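Local coordinates for actin-binding protein (Saccharomyces cerevisiae, PDB 1JO8), which binds actin filaments and regulates actin assembly by the ARP2/3 complex, here as its SH3 domain, which interacts with partners such as ARK1, PRK1 and SRV2, at residues Ala3-Asp8 with Asp23-Ile28. Sequence-based numbering, arbitrary orientation. Where two conformers were deposited one is given.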
loop_
_atom_site.group_PDB
_atom_site.type_symbol
_atom_site.label_atom_id
_atom_site.label_comp_id
_atom_site.label_asym_id
_atom_site.label_seq_id
_atom_site.Cartn_x
_atom_site.Cartn_y
_atom_site.Cartn_z
ATOM N N ALA A 3 -1.546 4.196 6.186
ATOM C CA ALA A 3 -2.579 4.698 5.312
ATOM C C ALA A 3 -3.707 3.699 5.152
ATOM O O ALA A 3 -3.560 2.512 5.454
ATOM C CB ALA A 3 -1.970 4.996 3.939
ATOM N N THR A 4 -4.828 4.186 4.651
ATOM C CA THR A 4 -6.002 3.370 4.363
ATOM C C THR A 4 -6.196 3.335 2.852
ATOM O O THR A 4 -6.141 4.369 2.188
ATOM C CB THR A 4 -7.257 3.966 5.023
ATOM O OG1 THR A 4 -7.022 4.081 6.432
ATOM C CG2 THR A 4 -8.446 3.050 4.848
ATOM N N ALA A 5 -6.367 2.143 2.303
ATOM C CA ALA A 5 -6.612 2.010 0.879
ATOM C C ALA A 5 -7.944 2.629 0.510
ATOM O O ALA A 5 -8.985 2.359 1.120
ATOM C CB ALA A 5 -6.620 0.536 0.504
ATOM N N GLU A 6 -7.911 3.464 -0.518
ATOM C CA GLU A 6 -9.134 4.080 -1.027
ATOM C C GLU A 6 -9.779 3.231 -2.112
ATOM O O GLU A 6 -10.990 3.336 -2.326
ATOM C CB GLU A 6 -8.796 5.433 -1.621
ATOM C CG GLU A 6 -8.395 6.481 -0.601
ATOM C CD GLU A 6 -9.597 7.142 0.048
ATOM O OE1 GLU A 6 -10.693 7.139 -0.569
ATOM O OE2 GLU A 6 -9.443 7.689 1.160
ATOM N N TYR A 7 -8.983 2.407 -2.794
ATOM C CA TYR A 7 -9.457 1.581 -3.902
ATOM C C TYR A 7 -8.717 0.267 -3.812
ATOM O O TYR A 7 -7.597 0.229 -3.302
ATOM C CB TYR A 7 -9.164 2.243 -5.263
ATOM C CG TYR A 7 -9.734 3.632 -5.384
ATOM C CD1 TYR A 7 -11.095 3.793 -5.526
ATOM C CD2 TYR A 7 -8.942 4.772 -5.283
ATOM C CE1 TYR A 7 -11.681 5.043 -5.623
ATOM C CE2 TYR A 7 -9.527 6.048 -5.357
ATOM C CZ TYR A 7 -10.901 6.152 -5.517
ATOM O OH TYR A 7 -11.514 7.395 -5.618
ATOM N N ASP A 8 -9.291 -0.790 -4.354
ATOM C CA ASP A 8 -8.606 -2.066 -4.465
ATOM C C ASP A 8 -7.402 -1.900 -5.389
ATOM O O ASP A 8 -7.502 -1.183 -6.396
ATOM C CB ASP A 8 -9.487 -3.147 -5.125
ATOM C CG ASP A 8 -10.704 -3.556 -4.347
ATOM O OD1 ASP A 8 -10.958 -3.087 -3.223
ATOM O OD2 ASP A 8 -11.479 -4.392 -4.869
ATOM N N ASP A 23 -8.337 -1.647 3.534
ATOM C CA ASP A 23 -7.177 -2.271 4.158
ATOM C C ASP A 23 -6.185 -1.188 4.554
ATOM O O ASP A 23 -6.062 -0.174 3.880
ATOM C CB ASP A 23 -6.464 -3.215 3.188
ATOM C CG ASP A 23 -7.173 -4.501 2.951
ATOM O OD1 ASP A 23 -8.127 -4.840 3.698
ATOM O OD2 ASP A 23 -6.758 -5.232 2.004
ATOM N N LYS A 24 -5.462 -1.409 5.635
ATOM C CA LYS A 24 -4.419 -0.506 6.077
ATOM C C LYS A 24 -3.039 -0.960 5.601
ATOM O O LYS A 24 -2.749 -2.154 5.549
ATOM C CB LYS A 24 -4.429 -0.393 7.594
ATOM C CG LYS A 24 -5.653 0.327 8.116
ATOM C CD LYS A 24 -5.577 0.414 9.648
ATOM C CE LYS A 24 -6.751 1.190 10.241
ATOM N NZ LYS A 24 -6.677 1.227 11.748
ATOM N N ILE A 25 -2.231 0.002 5.187
ATOM C CA ILE A 25 -0.867 -0.234 4.736
ATOM C C ILE A 25 -0.015 0.541 5.733
ATOM O O ILE A 25 -0.212 1.740 5.925
ATOM C CB ILE A 25 -0.641 0.292 3.317
ATOM C CG1 ILE A 25 -1.467 -0.474 2.307
ATOM C CG2 ILE A 25 0.837 0.119 2.970
ATOM C CD1 ILE A 25 -2.907 -0.022 2.072
ATOM N N ILE A 26 0.928 -0.136 6.364
ATOM C CA ILE A 26 1.703 0.424 7.457
ATOM C C ILE A 26 3.179 0.548 7.105
ATOM O O ILE A 26 3.664 -0.025 6.118
ATOM C CB ILE A 26 1.506 -0.403 8.761
ATOM C CG1 ILE A 26 2.225 -1.739 8.690
ATOM C CG2 ILE A 26 0.021 -0.603 9.051
ATOM C CD1 ILE A 26 2.229 -2.467 10.041
ATOM N N ASN A 27 3.907 1.305 7.910
ATOM C CA ASN A 27 5.346 1.507 7.728
ATOM C C ASN A 27 5.660 1.929 6.306
ATOM O O ASN A 27 6.557 1.395 5.647
ATOM C CB ASN A 27 6.145 0.273 8.105
ATOM C CG ASN A 27 7.647 0.582 8.392
ATOM O OD1 ASN A 27 8.035 1.732 8.651
ATOM N ND2 ASN A 27 8.501 -0.404 8.134
ATOM N N ILE A 28 4.956 2.946 5.849
ATOM C CA ILE A 28 5.159 3.424 4.497
ATOM C C ILE A 28 6.504 4.118 4.365
ATOM O O ILE A 28 6.910 4.901 5.222
ATOM C CB ILE A 28 4.015 4.348 4.097
ATOM C CG1 ILE A 28 2.753 3.501 3.972
ATOM C CG2 ILE A 28 4.305 5.101 2.794
ATOM C CD1 ILE A 28 1.470 4.266 3.897
#
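Three main-chain hydrogen bonds join strand 3-5 to D23 and the first residues of strand 24-29, and strands 3-5 and 24-26 run antiparallel, their directions 143° apart. A3 and I25 form a hydrogen-bonded pair: A3 N gives its hydrogen to I25 O at 2.8 Å, nearly along the C=O axis, and I25 N returns one to A3 O at 2.9 Å, in the carbonyl plane. The third bond is the straightest, A5 N to D23 O at 2.8 Å with 174° at the hydrogen. A3 O also accepts a CA-H...O contact from K24 CA at 3.2 Å, so it takes one true N-H bond, from I25 N, and a weaker CA-H...O contact.

Between these bonds T4 and K24 face each other as a non-hydrogen-bonded pair, and their backbone groups hydrogen-bond outward, T4 with S55 of strand 54-56 and K24 with E41. Their side chains share one face of the sheet. T4 OG1, set beside its own backbone N by chi1 of -57°, hydrogen-bonds to G57 O, while the extended K24 chain leads away to a cation-pi contact with W2. D23 OD2 bonds to V20 N and forms a salt bridge with K42 NZ, which probably offsets its negative charge, away from the strand pairing.

A3, A5, I25 and I28 make the apolar side. Beyond the corner at N27, I28 brings its CD1 tip against A3 CB at 3.5 Å. I25, with CG1 beside its backbone N, reaches A5 CB with CD1 at 4.1 Å; V54 and L40 touch it from the flanking strands.

This is strand pairing within the SH3 beta-barrel: main-chain polarity is spent on directional bonds, one side is left to small and branched apolar groups, and the charged ends of D23 and K24 find partners outside the two segments, in K42 and W2.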